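Local coordinates for protein tRNA (adenine(58)-N(1))-methyltransferase TrmI (Thermus thermophilus, PDB 2PWY) that catalyses the S-adenosyl-L-methionine-dependent methylation of N1 of adenosine 58 in tRNA and is required for growth at extreme temperatures, at residues 29-37 with 51-59; 84-93 with 191-199. All blocks are in the same frame, centred on the assembly; numbering follows the deposited sequence.

Interaction 1 (29-37 with 51-59); sequences VFHHHKGSV and VRTHLGEEL. With SO4 (sulfate ion), chain D.
At a chi1 of 179°, Val37 points CG1 away from its own amide nitrogen and lays it beside Val51 CG1, while CG2 meets the end of Leu59 tip to tip, 3.7 Å from Leu59 CD1, and also touches Thr53 CG2, the two side chains crossing at about a right angle. The same Leu59 CD1 lies beside the Phe30 ring, 3.9 Å from CE2. The other methyl, Leu59 CD2, sits over the centre of one face of the His32 imidazole, a CH-pi contact of 4.2 Å to the ring centroid. Glu57 OE1 approaches His32 CE1 at 3.2 Å, with ring and carboxylate planes 80° apart. Asp14 OD2 is hydrogen-bonded to His32 NE2, and the backbone N of Arg15 to Glu57 OE2. The contact joins two hairpins of the small N-terminal domain, the type I turn 32-35 meeting the type I' turn 54-57. Helix 39-45, which covers Val37 and Val51 through Leu42, lies between them in sequence. Lys34 O receives the amide of His54, with N at 2.9 Å and a C=O...N angle of 169°, Thr53 OG1 adding at most a weak hydrogen bond. One water links Gly35 O to Thr53 OG1, 2.8 Å from each. The aliphatic chain of Lys34 runs across Glu57 CB and Leu55 CB. Arg52 NH2 donates to O4 of a sulfate, probably from the crystallisation liquor, at 2.7 Å, and NH1 to O3.

Interaction 2 (84-93 with 191-199); sequences DASAMVTLLD and DRFLVAYLP
Arg192 meets Asp93 end-on, using two nitrogens for two different acceptors. In the salt bridge, NH1 reaches Asp93 OD2 at 2.8 Å with an N-H...O angle of 177°, on the anti lone pair and in the guanidinium plane. NH2 donates to the backbone O of Asp93 at 2.9 Å, approaching from above the carbonyl plane. The arginine bends at chi2 and chi3, which folds its guanidinium back to the helix end, where Asp93 takes positive phi in a Schellman motif. Asp93 OD1 also pairs with Arg116 of the second subunit, and Arg192 NE donates to Asp168 O. With an alanine here in place of Arg192, Asp93 OD2 and the backbone O of Asp93 would probably be left without these donors, and the turn after the helix less firmly tied to the strand. A water adds a bridge, donating to Leu92 O and accepting from Phe193 N.

The apolar contacts centre on Val195, whose CG2 lies 3.8 Å from Leu92 CD2 and also touches Leu91 CB, while CG1 faces Met88 CG. Met88 SD makes an oblique Met-aromatic contact with Tyr197, 5.4 Å from the ring centroid. At the ring edge, Asp84 OD2 comes to 3.3 Å from Tyr197 CE1; this oxygen is hydrogen-bonded to Thr246 OG1.

Helix segment 84-91 runs nearly antiparallel to strand 192-198, the two short axes 8.9 Å apart at 164°, against one face of the class I methyltransferase sheet. Strands 167-173 and 248-254 flank that strand: Leu92 also touches Ala171 on the former, and Leu91 and Tyr197 touch Leu249 on the latter.

Overall arrangement
Interaction 1 closes before interaction 2 opens along the chain, and the two lie on opposite sides of its centre, with contact centres 41 Å apart and nearest atoms about 26 Å apart. They share no strand or sheet. Interaction 1 joins the two-stranded sheet 29-30/37-38 to the four-stranded antiparallel sheet of the small N-terminal domain, which may help recognise tRNA. Interaction 2 lies in the catalytic domain on its mixed sheet, where the side chain of Tyr197 is about 6 Å from bound S-adenosylhomocysteine. Residues of the second subunit reach interaction 2, whereas no other chain of the tetramer touches interaction 1, so interaction 2, unlike interaction 1, lies at a subunit interface.

Interaction 1 (29-37 with 51-59)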
loop_
_atom_site.group_PDB
_atom_site.type_symbol
_atom_site.label_atom_id
_atom_site.label_comp_id
_atom_site.label_asym_id
_atom_site.label_seq_id
_atom_site.Cartn_x
_atom_site.Cartn_y
_atom_site.Cartn_z
ATOM N N VAL A 29 -22.298 24.215 -28.802
ATOM C CA VAL A 29 -21.264 23.537 -29.576
ATOM C C VAL A 29 -20.101 23.162 -28.664
ATOM O O VAL A 29 -19.594 23.999 -27.906
ATOM C CB VAL A 29 -20.752 24.424 -30.745
ATOM C CG1 VAL A 29 -19.545 23.799 -31.426
ATOM C CG2 VAL A 29 -21.878 24.697 -31.756
ATOM N N PHE A 30 -19.691 21.899 -28.735
ATOM C CA PHE A 30 -18.507 21.428 -28.031
ATOM C C PHE A 30 -17.319 21.627 -28.945
ATOM O O PHE A 30 -17.302 21.111 -30.060
ATOM C CB PHE A 30 -18.645 19.940 -27.654
ATOM C CG PHE A 30 -17.401 19.353 -27.029
ATOM C CD1 PHE A 30 -17.022 19.719 -25.741
ATOM C CD2 PHE A 30 -16.606 18.448 -27.733
ATOM C CE1 PHE A 30 -15.873 19.187 -25.152
ATOM C CE2 PHE A 30 -15.447 17.906 -27.149
ATOM C CZ PHE A 30 -15.086 18.281 -25.864
ATOM N N HIS A 31 -16.328 22.379 -28.478
ATOM C CA HIS A 31 -15.140 22.657 -29.276
ATOM C C HIS A 31 -14.030 21.692 -28.917
ATOM O O HIS A 31 -13.812 21.388 -27.742
ATOM C CB HIS A 31 -14.685 24.108 -29.093
ATOM C CG HIS A 31 -15.714 25.109 -29.512
ATOM N ND1 HIS A 31 -15.882 25.498 -30.823
ATOM C CD2 HIS A 31 -16.650 25.779 -28.797
ATOM C CE1 HIS A 31 -16.869 26.374 -30.898
ATOM N NE2 HIS A 31 -17.355 26.559 -29.684
ATOM N N HIS A 32 -13.340 21.198 -29.943
ATOM C CA HIS A 32 -12.304 20.187 -29.766
ATOM C C HIS A 32 -11.375 20.226 -30.970
ATOM O O HIS A 32 -11.829 20.484 -32.089
ATOM C CB HIS A 32 -12.941 18.801 -29.622
ATOM C CG HIS A 32 -11.981 17.735 -29.208
ATOM N ND1 HIS A 32 -11.229 17.019 -30.117
ATOM C CD2 HIS A 32 -11.647 17.261 -27.986
ATOM C CE1 HIS A 32 -10.475 16.149 -29.469
ATOM N NE2 HIS A 32 -10.712 16.273 -28.175
ATOM N N HIS A 33 -10.089 19.956 -30.743
ATOM C CA HIS A 33 -9.065 20.164 -31.780
ATOM C C HIS A 33 -9.242 19.346 -33.073
ATOM O O HIS A 33 -8.828 19.784 -34.154
ATOM C CB HIS A 33 -7.639 20.054 -31.211
ATOM C CG HIS A 33 -7.181 18.651 -30.951
ATOM N ND1 HIS A 33 -7.617 17.908 -29.873
ATOM C CD2 HIS A 33 -6.293 17.867 -31.612
ATOM C CE1 HIS A 33 -7.033 16.722 -29.892
ATOM N NE2 HIS A 33 -6.224 16.672 -30.937
ATOM N N LYS A 34 -9.863 18.178 -32.970
ATOM C CA LYS A 34 -10.124 17.376 -34.169
ATOM C C LYS A 34 -11.573 17.467 -34.655
ATOM O O LYS A 34 -12.056 16.593 -35.372
ATOM C CB LYS A 34 -9.675 15.925 -33.975
ATOM C CG LYS A 34 -8.158 15.728 -34.111
ATOM C CD LYS A 34 -7.825 14.298 -34.511
ATOM C CE LYS A 34 -6.426 13.875 -34.082
ATOM N NZ LYS A 34 -5.357 14.502 -34.910
ATOM N N GLY A 35 -12.257 18.546 -34.289
ATOM C CA GLY A 35 -13.600 18.775 -34.801
ATOM C C GLY A 35 -14.595 19.135 -33.721
ATOM O O GLY A 35 -14.741 18.412 -32.723
ATOM N N SER A 36 -15.266 20.268 -33.922
ATOM C CA SER A 36 -16.344 20.697 -33.039
ATOM C C SER A 36 -17.623 19.919 -33.332
ATOM O O SER A 36 -17.858 19.493 -34.467
ATOM C CB SER A 36 -16.584 22.197 -33.176
ATOM O OG SER A 36 -15.464 22.917 -32.686
ATOM N N VAL A 37 -18.440 19.728 -32.298
ATOM C CA VAL A 37 -19.640 18.905 -32.401
ATOM C C VAL A 37 -20.812 19.655 -31.776
ATOM O O VAL A 37 -20.712 20.076 -30.623
ATOM C CB VAL A 37 -19.453 17.536 -31.674
ATOM C CG1 VAL A 37 -20.715 16.687 -31.773
ATOM C CG2 VAL A 37 -18.258 16.769 -32.248
ATOM N N VAL A 51 -19.556 9.982 -31.233
ATOM C CA VAL A 51 -19.598 10.914 -32.350
ATOM C C VAL A 51 -18.225 10.879 -33.019
ATOM O O VAL A 51 -17.215 11.210 -32.393
ATOM C CB VAL A 51 -19.957 12.368 -31.914
ATOM C CG1 VAL A 51 -19.964 13.302 -33.126
ATOM C CG2 VAL A 51 -21.320 12.416 -31.187
ATOM N N ARG A 52 -18.192 10.451 -34.283
ATOM C CA ARG A 52 -16.941 10.399 -35.042
ATOM C C ARG A 52 -16.599 11.794 -35.573
ATOM O O ARG A 52 -17.444 12.463 -36.182
ATOM C CB ARG A 52 -17.062 9.448 -36.231
ATOM C CG ARG A 52 -17.321 7.982 -35.895
ATOM C CD ARG A 52 -17.098 7.132 -37.155
ATOM N NE ARG A 52 -18.073 7.429 -38.212
ATOM C CZ ARG A 52 -17.855 7.267 -39.518
ATOM N NH1 ARG A 52 -16.683 6.819 -39.960
ATOM N NH2 ARG A 52 -18.810 7.564 -40.391
ATOM N N THR A 53 -15.368 12.237 -35.349
ATOM C CA THR A 53 -14.946 13.520 -35.918
ATOM C C THR A 53 -13.795 13.314 -36.918
ATOM O O THR A 53 -13.845 12.369 -37.716
ATOM C CB THR A 53 -14.633 14.561 -34.818
ATOM O OG1 THR A 53 -13.555 14.089 -34.015
ATOM C CG2 THR A 53 -15.856 14.772 -33.912
ATOM N N HIS A 54 -12.786 14.188 -36.895
ATOM C CA HIS A 54 -11.717 14.152 -37.906
ATOM C C HIS A 54 -10.507 13.320 -37.523
ATOM O O HIS A 54 -10.240 13.109 -36.333
ATOM C CB HIS A 54 -11.242 15.567 -38.242
ATOM C CG HIS A 54 -12.311 16.419 -38.839
ATOM N ND1 HIS A 54 -12.797 16.214 -40.113
ATOM C CD2 HIS A 54 -13.000 17.467 -38.333
ATOM C CE1 HIS A 54 -13.734 17.109 -40.372
ATOM N NE2 HIS A 54 -13.878 17.881 -39.307
ATOM N N LEU A 55 -9.792 12.856 -38.550
ATOM C CA LEU A 55 -8.507 12.162 -38.394
ATOM C C LEU A 55 -8.541 11.011 -37.383
ATOM O O LEU A 55 -7.653 10.891 -36.525
ATOM C CB LEU A 55 -7.406 13.177 -38.062
ATOM C CG LEU A 55 -7.233 14.281 -39.119
ATOM C CD1 LEU A 55 -6.300 15.373 -38.630
ATOM C CD2 LEU A 55 -6.743 13.703 -40.446
ATOM N N GLY A 56 -9.576 10.174 -37.484
ATOM C CA GLY A 56 -9.739 9.014 -36.606
ATOM C C GLY A 56 -10.235 9.298 -35.195
ATOM O O GLY A 56 -10.418 8.364 -34.396
ATOM N N GLU A 57 -10.453 10.575 -34.875
ATOM C CA GLU A 57 -10.966 10.961 -33.562
ATOM C C GLU A 57 -12.407 10.499 -33.381
ATOM O O GLU A 57 -13.189 10.436 -34.333
ATOM C CB GLU A 57 -10.841 12.470 -33.338
ATOM C CG GLU A 57 -11.279 12.993 -31.966
ATOM C CD GLU A 57 -10.451 12.442 -30.816
ATOM O OE1 GLU A 57 -9.551 13.165 -30.325
ATOM O OE2 GLU A 57 -10.698 11.291 -30.400
ATOM N N GLU A 58 -12.736 10.179 -32.133
ATOM C CA GLU A 58 -14.046 9.709 -31.767
ATOM C C GLU A 58 -14.288 10.144 -30.330
ATOM O O GLU A 58 -13.469 9.882 -29.441
ATOM C CB GLU A 58 -14.100 8.189 -31.901
ATOM C CG GLU A 58 -15.459 7.580 -31.657
ATOM C CD GLU A 58 -15.525 6.156 -32.146
ATOM O OE1 GLU A 58 -15.222 5.227 -31.362
ATOM O OE2 GLU A 58 -15.876 5.972 -33.328
ATOM N N LEU A 59 -15.401 10.835 -30.121
ATOM C CA LEU A 59 -15.808 11.258 -28.791
ATOM C C LEU A 59 -16.831 10.272 -28.255
ATOM O O LEU A 59 -17.918 10.128 -28.822
ATOM C CB LEU A 59 -16.413 12.669 -28.835
ATOM C CG LEU A 59 -15.493 13.743 -29.436
ATOM C CD1 LEU A 59 -16.239 15.049 -29.610
ATOM C CD2 LEU A 59 -14.232 13.942 -28.581
HETATM S S SO4 D . -17.398 6.544 -43.769
HETATM O O1 SO4 D . -16.374 7.546 -44.041
HETATM O O2 SO4 D . -17.872 5.997 -45.036
HETATM O O3 SO4 D . -16.834 5.479 -42.943
HETATM O O4 SO4 D . -18.530 7.174 -43.087
HETATM O O HOH W 1 -13.277 16.164 -32.112
#

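Interaction 2 (84-93 with 191-199)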
loop_
_atom_site.group_PDB
_atom_site.type_symbol
_atom_site.label_atom_id
_atom_site.label_comp_id
_atom_site.label_asym_id
_atom_site.label_seq_id
_atom_site.Cartn_x
_atom_site.Cartn_y
_atom_site.Cartn_z
ATOM N N ASP A 84 -12.661 8.359 -0.730
ATOM C CA ASP A 84 -12.833 8.767 0.660
ATOM C C ASP A 84 -14.291 9.034 0.994
ATOM O O ASP A 84 -14.753 8.663 2.071
ATOM C CB ASP A 84 -11.975 10.003 0.941
ATOM C CG ASP A 84 -10.497 9.761 0.639
ATOM O OD1 ASP A 84 -9.976 8.744 1.119
ATOM O OD2 ASP A 84 -9.889 10.569 -0.090
ATOM N N ALA A 85 -15.014 9.673 0.078
ATOM C CA ALA A 85 -16.439 9.972 0.296
ATOM C C ALA A 85 -17.231 8.662 0.393
ATOM O O ALA A 85 -18.082 8.501 1.270
ATOM C CB ALA A 85 -16.976 10.865 -0.806
ATOM N N SER A 86 -16.910 7.724 -0.490
ATOM C CA SER A 86 -17.462 6.372 -0.461
ATOM C C SER A 86 -17.247 5.697 0.902
ATOM O O SER A 86 -18.194 5.158 1.506
ATOM C CB SER A 86 -16.799 5.549 -1.579
ATOM O OG SER A 86 -17.282 4.220 -1.601
ATOM N N ALA A 87 -16.008 5.727 1.396
ATOM C CA ALA A 87 -15.681 5.143 2.700
ATOM C C ALA A 87 -16.390 5.869 3.836
ATOM O O ALA A 87 -16.873 5.230 4.779
ATOM C CB ALA A 87 -14.175 5.118 2.922
ATOM N N MET A 88 -16.463 7.197 3.748
ATOM C CA MET A 88 -17.114 7.969 4.817
ATOM C C MET A 88 -18.580 7.596 4.994
ATOM O O MET A 88 -19.061 7.490 6.118
ATOM C CB MET A 88 -16.968 9.469 4.587
ATOM C CG MET A 88 -15.558 9.940 4.797
ATOM S SD MET A 88 -15.369 11.688 4.451
ATOM C CE MET A 88 -16.101 12.381 5.940
ATOM N N VAL A 89 -19.284 7.372 3.887
ATOM C CA VAL A 89 -20.686 6.971 3.969
ATOM C C VAL A 89 -20.844 5.631 4.691
ATOM O O VAL A 89 -21.766 5.456 5.496
ATOM C CB VAL A 89 -21.328 6.952 2.579
ATOM C CG1 VAL A 89 -22.706 6.286 2.627
ATOM C CG2 VAL A 89 -21.427 8.395 2.055
ATOM N N THR A 90 -19.933 4.698 4.422
ATOM C CA THR A 90 -19.960 3.395 5.083
ATOM C C THR A 90 -19.565 3.511 6.557
ATOM O O THR A 90 -20.184 2.897 7.425
ATOM C CB THR A 90 -19.048 2.379 4.363
ATOM O OG1 THR A 90 -19.542 2.199 3.025
ATOM C CG2 THR A 90 -19.091 1.014 5.086
ATOM N N LEU A 91 -18.527 4.292 6.843
ATOM C CA LEU A 91 -18.100 4.482 8.233
ATOM C C LEU A 91 -19.160 5.197 9.077
ATOM O O LEU A 91 -19.298 4.927 10.269
ATOM C CB LEU A 91 -16.780 5.227 8.289
ATOM C CG LEU A 91 -15.585 4.468 7.692
ATOM C CD1 LEU A 91 -14.392 5.412 7.603
ATOM C CD2 LEU A 91 -15.253 3.248 8.543
ATOM N N LEU A 92 -19.899 6.098 8.443
ATOM C CA LEU A 92 -21.039 6.782 9.059
ATOM C C LEU A 92 -22.285 5.893 9.153
ATOM O O LEU A 92 -23.269 6.252 9.828
ATOM C CB LEU A 92 -21.363 8.062 8.283
ATOM C CG LEU A 92 -20.422 9.250 8.504
ATOM C CD1 LEU A 92 -20.570 10.270 7.399
ATOM C CD2 LEU A 92 -20.637 9.902 9.877
ATOM N N ASP A 93 -22.222 4.738 8.498
ATOM C CA ASP A 93 -23.304 3.749 8.510
ATOM C C ASP A 93 -24.645 4.391 8.105
ATOM O O ASP A 93 -25.661 4.243 8.785
ATOM C CB ASP A 93 -23.395 3.063 9.888
ATOM C CG ASP A 93 -24.385 1.924 9.895
ATOM O OD1 ASP A 93 -24.351 1.127 8.925
ATOM O OD2 ASP A 93 -25.192 1.846 10.855
ATOM N N ASP A 191 -24.039 6.624 20.459
ATOM C CA ASP A 191 -23.577 5.378 19.839
ATOM C C ASP A 191 -23.444 5.494 18.312
ATOM O O ASP A 191 -23.048 4.541 17.655
ATOM C CB ASP A 191 -24.475 4.190 20.230
ATOM C CG ASP A 191 -23.684 2.915 20.415
ATOM O OD1 ASP A 191 -22.547 2.999 20.928
ATOM O OD2 ASP A 191 -24.180 1.837 20.035
ATOM N N ARG A 192 -23.749 6.673 17.768
ATOM C CA ARG A 192 -23.569 6.936 16.340
ATOM C C ARG A 192 -22.235 7.651 16.085
ATOM O O ARG A 192 -21.481 7.902 17.026
ATOM C CB ARG A 192 -24.781 7.667 15.756
ATOM C CG ARG A 192 -26.082 6.858 15.916
ATOM C CD ARG A 192 -26.052 5.576 15.063
ATOM N NE ARG A 192 -26.027 5.892 13.632
ATOM C CZ ARG A 192 -25.834 5.016 12.648
ATOM N NH1 ARG A 192 -25.629 3.731 12.904
ATOM N NH2 ARG A 192 -25.846 5.442 11.388
ATOM N N PHE A 193 -21.916 7.931 14.819
ATOM C CA PHE A 193 -20.534 8.282 14.474
ATOM C C PHE A 193 -20.348 9.679 13.929
ATOM O O PHE A 193 -21.225 10.210 13.252
ATOM C CB PHE A 193 -19.955 7.285 13.461
ATOM C CG PHE A 193 -19.900 5.885 13.978
ATOM C CD1 PHE A 193 -18.786 5.436 14.686
ATOM C CD2 PHE A 193 -20.988 5.030 13.805
ATOM C CE1 PHE A 193 -18.748 4.139 15.182
ATOM C CE2 PHE A 193 -20.961 3.747 14.293
ATOM C CZ PHE A 193 -19.833 3.298 14.988
ATOM N N LEU A 194 -19.195 10.255 14.264
ATOM C CA LEU A 194 -18.639 11.419 13.563
ATOM C C LEU A 194 -17.445 10.905 12.774
ATOM O O LEU A 194 -16.640 10.128 13.300
ATOM C CB LEU A 194 -18.185 12.497 14.556
ATOM C CG LEU A 194 -17.500 13.773 14.015
ATOM C CD1 LEU A 194 -17.726 14.944 14.977
ATOM C CD2 LEU A 194 -15.969 13.603 13.750
ATOM N N VAL A 195 -17.334 11.317 11.509
ATOM C CA VAL A 195 -16.175 10.938 10.693
ATOM C C VAL A 195 -15.598 12.191 10.058
ATOM O O VAL A 195 -16.320 12.937 9.371
ATOM C CB VAL A 195 -16.511 9.897 9.588
ATOM C CG1 VAL A 195 -15.226 9.562 8.806
ATOM C CG2 VAL A 195 -17.119 8.620 10.202
ATOM N N ALA A 196 -14.314 12.431 10.325
ATOM C CA ALA A 196 -13.599 13.599 9.812
ATOM C C ALA A 196 -12.532 13.210 8.802
ATOM O O ALA A 196 -11.836 12.208 8.968
ATOM C CB ALA A 196 -12.957 14.392 10.939
ATOM N N TYR A 197 -12.405 14.052 7.778
ATOM C CA TYR A 197 -11.439 13.897 6.688
ATOM C C TYR A 197 -10.323 14.920 6.912
ATOM O O TYR A 197 -10.586 16.115 7.010
ATOM C CB TYR A 197 -12.210 14.158 5.396
ATOM C CG TYR A 197 -11.492 14.157 4.063
ATOM C CD1 TYR A 197 -11.376 12.983 3.309
ATOM C CD2 TYR A 197 -11.041 15.349 3.495
ATOM C CE1 TYR A 197 -10.778 12.997 2.036
ATOM C CE2 TYR A 197 -10.438 15.369 2.221
ATOM C CZ TYR A 197 -10.323 14.199 1.504
ATOM O OH TYR A 197 -9.747 14.217 0.252
ATOM N N LEU A 198 -9.085 14.445 7.039
ATOM C CA LEU A 198 -7.962 15.324 7.379
ATOM C C LEU A 198 -6.686 14.933 6.623
ATOM O O LEU A 198 -6.245 13.781 6.713
ATOM C CB LEU A 198 -7.677 15.240 8.873
ATOM C CG LEU A 198 -8.678 15.910 9.809
ATOM C CD1 LEU A 198 -8.394 15.492 11.266
ATOM C CD2 LEU A 198 -8.667 17.442 9.644
ATOM N N PRO A 199 -6.098 15.882 5.875
ATOM C CA PRO A 199 -4.913 15.523 5.085
ATOM C C PRO A 199 -3.664 15.142 5.896
ATOM O O PRO A 199 -2.908 14.251 5.466
ATOM C CB PRO A 199 -4.632 16.784 4.254
ATOM C CG PRO A 199 -5.882 17.607 4.341
ATOM C CD PRO A 199 -6.493 17.290 5.672
HETATM O O HOH W 2 -23.194 7.285 12.284
#